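Local coordinates for arginase, mitochondrial (Medicago truncatula, PDB 6VSS), which hydrolyses L-arginine to urea and L-ornithine, and agmatine to urea and putrescine, as a homohexameric enzyme with two manganese ions per subunit, at residues I43-M54 with P110-V119. Numbering follows the deposited sequence.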
# COMPACT_ATOMS: atom_id res chain seq x y z
N ILE B 43 -35.19 -8.35 11.84
CA ILE B 43 -35.43 -7.34 10.77
C ILE B 43 -36.81 -6.72 11.02
O ILE B 43 -36.93 -5.52 10.94
CB ILE B 43 -35.29 -7.88 9.31
CG1 ILE B 43 -33.94 -8.52 8.98
CG2 ILE B 43 -35.65 -6.79 8.30
CD1 ILE B 43 -32.77 -7.56 8.84
N ARG B 44 -37.83 -7.53 11.36
CA ARG B 44 -39.19 -6.99 11.60
C ARG B 44 -39.08 -5.89 12.66
O ARG B 44 -39.62 -4.82 12.43
CB ARG B 44 -40.22 -8.07 12.01
CG ARG B 44 -41.64 -7.53 12.17
CD ARG B 44 -42.78 -8.57 12.25
NE ARG B 44 -42.56 -9.73 11.39
CZ ARG B 44 -42.22 -10.97 11.78
NH1 ARG B 44 -41.97 -11.92 10.88
NH2 ARG B 44 -42.12 -11.29 13.07
N GLU B 45 -38.39 -6.16 13.76
CA GLU B 45 -38.35 -5.26 14.95
C GLU B 45 -37.51 -4.02 14.64
O GLU B 45 -37.85 -2.92 15.12
CB GLU B 45 -37.77 -5.98 16.17
CG GLU B 45 -38.64 -7.14 16.66
CD GLU B 45 -39.98 -6.68 17.16
OE1 GLU B 45 -40.05 -5.51 17.62
OE2 GLU B 45 -40.97 -7.48 17.09
N ARG B 46 -36.46 -4.15 13.84
CA ARG B 46 -35.69 -2.93 13.50
C ARG B 46 -36.56 -2.08 12.58
O ARG B 46 -36.58 -0.85 12.76
CB ARG B 46 -34.32 -3.30 12.96
CG ARG B 46 -33.41 -3.82 14.05
CD ARG B 46 -32.63 -2.68 14.71
NE ARG B 46 -31.89 -1.83 13.80
CZ ARG B 46 -31.56 -0.58 14.05
NH1 ARG B 46 -31.81 -0.03 15.24
NH2 ARG B 46 -30.89 0.11 13.13
N ALA B 47 -37.27 -2.70 11.63
CA ALA B 47 -38.10 -1.90 10.69
C ALA B 47 -39.25 -1.24 11.48
O ALA B 47 -39.68 -0.08 11.15
CB ALA B 47 -38.58 -2.74 9.53
N LYS B 48 -39.76 -1.91 12.49
CA LYS B 48 -40.91 -1.42 13.29
C LYS B 48 -40.44 -0.16 14.02
O LYS B 48 -41.14 0.86 13.98
CB LYS B 48 -41.39 -2.54 14.22
CG LYS B 48 -42.22 -2.14 15.44
CD LYS B 48 -42.66 -3.35 16.27
CE LYS B 48 -43.74 -3.02 17.27
NZ LYS B 48 -43.18 -2.26 18.42
N PHE B 49 -39.30 -0.25 14.69
CA PHE B 49 -38.65 0.89 15.37
C PHE B 49 -38.60 2.10 14.41
O PHE B 49 -39.27 3.13 14.67
CB PHE B 49 -37.30 0.44 15.91
CG PHE B 49 -36.43 1.57 16.38
CD1 PHE B 49 -36.98 2.67 17.01
CD2 PHE B 49 -35.06 1.51 16.24
CE1 PHE B 49 -36.16 3.70 17.45
CE2 PHE B 49 -34.25 2.55 16.66
CZ PHE B 49 -34.80 3.64 17.27
N LYS B 50 -37.91 1.95 13.27
CA LYS B 50 -37.63 3.08 12.34
C LYS B 50 -38.93 3.59 11.71
O LYS B 50 -39.04 4.81 11.59
CB LYS B 50 -36.53 2.65 11.37
CG LYS B 50 -35.19 2.40 12.06
CD LYS B 50 -34.80 3.54 12.94
CE LYS B 50 -33.40 3.44 13.48
NZ LYS B 50 -32.37 3.49 12.42
N GLY B 51 -39.93 2.72 11.48
CA GLY B 51 -41.22 3.17 10.95
C GLY B 51 -41.99 4.08 11.92
O GLY B 51 -42.52 5.10 11.49
N GLU B 52 -42.10 3.67 13.18
CA GLU B 52 -42.76 4.42 14.28
C GLU B 52 -42.03 5.73 14.45
O GLU B 52 -42.67 6.75 14.59
CB GLU B 52 -42.68 3.63 15.59
CG GLU B 52 -43.63 2.45 15.67
CD GLU B 52 -43.52 1.60 16.93
OE1 GLU B 52 -44.07 0.46 16.92
OE2 GLU B 52 -42.90 2.07 17.93
N LEU B 53 -40.70 5.69 14.45
CA LEU B 53 -39.91 6.92 14.63
C LEU B 53 -40.35 7.91 13.56
O LEU B 53 -40.79 9.02 13.89
CB LEU B 53 -38.42 6.58 14.55
CG LEU B 53 -37.53 7.81 14.57
CD1 LEU B 53 -37.92 8.73 15.70
CD2 LEU B 53 -36.07 7.41 14.69
N MET B 54 -40.27 7.53 12.29
CA MET B 54 -40.61 8.48 11.22
C MET B 54 -42.07 8.90 11.37
O MET B 54 -42.34 10.10 11.23
CB MET B 54 -40.40 7.87 9.84
CG MET B 54 -39.02 7.31 9.68
SD MET B 54 -37.67 8.33 10.26
CE MET B 54 -36.45 7.03 10.43
N PRO B 110 -33.46 11.61 10.53
CA PRO B 110 -33.81 10.23 10.27
C PRO B 110 -34.81 10.02 9.13
O PRO B 110 -34.85 8.93 8.59
CB PRO B 110 -34.47 9.75 11.55
CG PRO B 110 -33.87 10.63 12.60
CD PRO B 110 -33.73 11.97 11.92
N ARG B 111 -35.55 11.05 8.78
CA ARG B 111 -36.58 10.93 7.72
C ARG B 111 -35.87 10.93 6.37
O ARG B 111 -36.44 10.54 5.41
CB ARG B 111 -37.57 12.08 7.86
CG ARG B 111 -38.32 12.08 9.18
CD ARG B 111 -39.17 13.34 9.30
NE ARG B 111 -38.32 14.51 9.36
CZ ARG B 111 -38.73 15.73 9.66
NH1 ARG B 111 -40.01 15.95 9.95
NH2 ARG B 111 -37.86 16.73 9.67
N VAL B 112 -34.63 11.40 6.33
CA VAL B 112 -33.82 11.39 5.09
C VAL B 112 -33.15 10.03 4.93
O VAL B 112 -33.10 9.53 3.81
CB VAL B 112 -32.78 12.51 5.12
CG1 VAL B 112 -31.94 12.47 3.86
CG2 VAL B 112 -33.49 13.84 5.29
N ILE B 113 -32.60 9.47 6.00
CA ILE B 113 -31.91 8.15 5.89
C ILE B 113 -31.86 7.48 7.25
O ILE B 113 -31.65 8.15 8.26
CB ILE B 113 -30.52 8.31 5.25
CG1 ILE B 113 -29.96 6.94 4.85
CG2 ILE B 113 -29.58 9.08 6.20
CD1 ILE B 113 -28.59 7.01 4.28
N THR B 114 -32.09 6.17 7.26
CA THR B 114 -32.06 5.41 8.51
C THR B 114 -31.49 4.02 8.22
O THR B 114 -31.75 3.48 7.13
CB THR B 114 -33.48 5.45 9.12
OG1 THR B 114 -33.38 5.01 10.46
CG2 THR B 114 -34.45 4.52 8.45
N ASN B 115 -30.86 3.41 9.22
CA ASN B 115 -30.37 2.02 9.13
C ASN B 115 -31.43 1.07 9.68
O ASN B 115 -31.86 1.30 10.78
CB ASN B 115 -29.07 1.84 9.89
CG ASN B 115 -28.50 0.45 9.68
OD1 ASN B 115 -28.67 -0.18 8.62
ND2 ASN B 115 -27.84 -0.07 10.69
N VAL B 116 -31.78 0.02 8.97
CA VAL B 116 -32.63 -1.07 9.52
C VAL B 116 -31.67 -2.16 10.01
O VAL B 116 -31.58 -2.36 11.22
CB VAL B 116 -33.63 -1.60 8.48
CG1 VAL B 116 -34.23 -2.94 8.90
CG2 VAL B 116 -34.73 -0.60 8.20
N GLY B 117 -30.86 -2.73 9.11
CA GLY B 117 -29.77 -3.65 9.51
C GLY B 117 -29.44 -4.65 8.43
O GLY B 117 -29.78 -4.41 7.30
N ASP B 118 -28.73 -5.72 8.80
CA ASP B 118 -28.14 -6.68 7.88
C ASP B 118 -28.94 -7.97 8.03
O ASP B 118 -29.17 -8.39 9.17
CB ASP B 118 -26.65 -6.86 8.16
CG ASP B 118 -25.78 -5.69 7.75
OD1 ASP B 118 -26.32 -4.69 7.30
OD2 ASP B 118 -24.58 -5.81 7.87
N VAL B 119 -29.36 -8.55 6.93
CA VAL B 119 -29.77 -9.98 6.89
C VAL B 119 -28.52 -10.81 7.17
O VAL B 119 -27.58 -10.75 6.39
CB VAL B 119 -30.35 -10.39 5.53
CG1 VAL B 119 -30.69 -11.89 5.53
CG2 VAL B 119 -31.55 -9.53 5.16
O HOH W 1 -29.84 4.97 11.56
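Val116 presses its CG1 methyl against Ile43 and Ala47, on the face of the long helix 25-57 that lies along edge strand 113-118 of the parallel arginase alpha/beta sheet. Residues 43-54 run antiparallel to the strand, and the two axes come within 7.6 Å. Val116 CG1 is anti to its own backbone N (chi1 165°), which brings it 4.1 Å from Ile43 CG2; the two side chains meet at about a right angle. Ile43 CD1 reaches across to Asp118 O and the CG2 methyl of Val119. At the other end, Met54 bends at chi2 and lays CE 3.5 Å from Pro110 CB. The same methyl rests against Thr114 CB. Leu53 CD2 adds a looser touch on Pro110.

The polar contacts come from Arg46 and Lys50. Arg46 sends NE to Val116 O at 2.7 Å. This oxygen meets the guanidinium edge-on, 11° out of its plane, and NH2 adds a weak second bond to it. Lys50 NZ binds Asn115 O at 2.8 Å, tilted 20° from the carbonyl plane. Lys50 NZ also donates to Thr114 OG1, 2.7 Å away. Asp126 of a second subunit forms salt bridges with both Arg46 and Lys50, so the strand edge is tied into the hexamer interface. A methionine in place of Lys50 would probably leave Asn115 O and Thr114 OG1 without this donor and cost that Asp126 one of its cationic partners. A water accepts from Lys50 NZ and from Asn115 N, linking helix to strand once more.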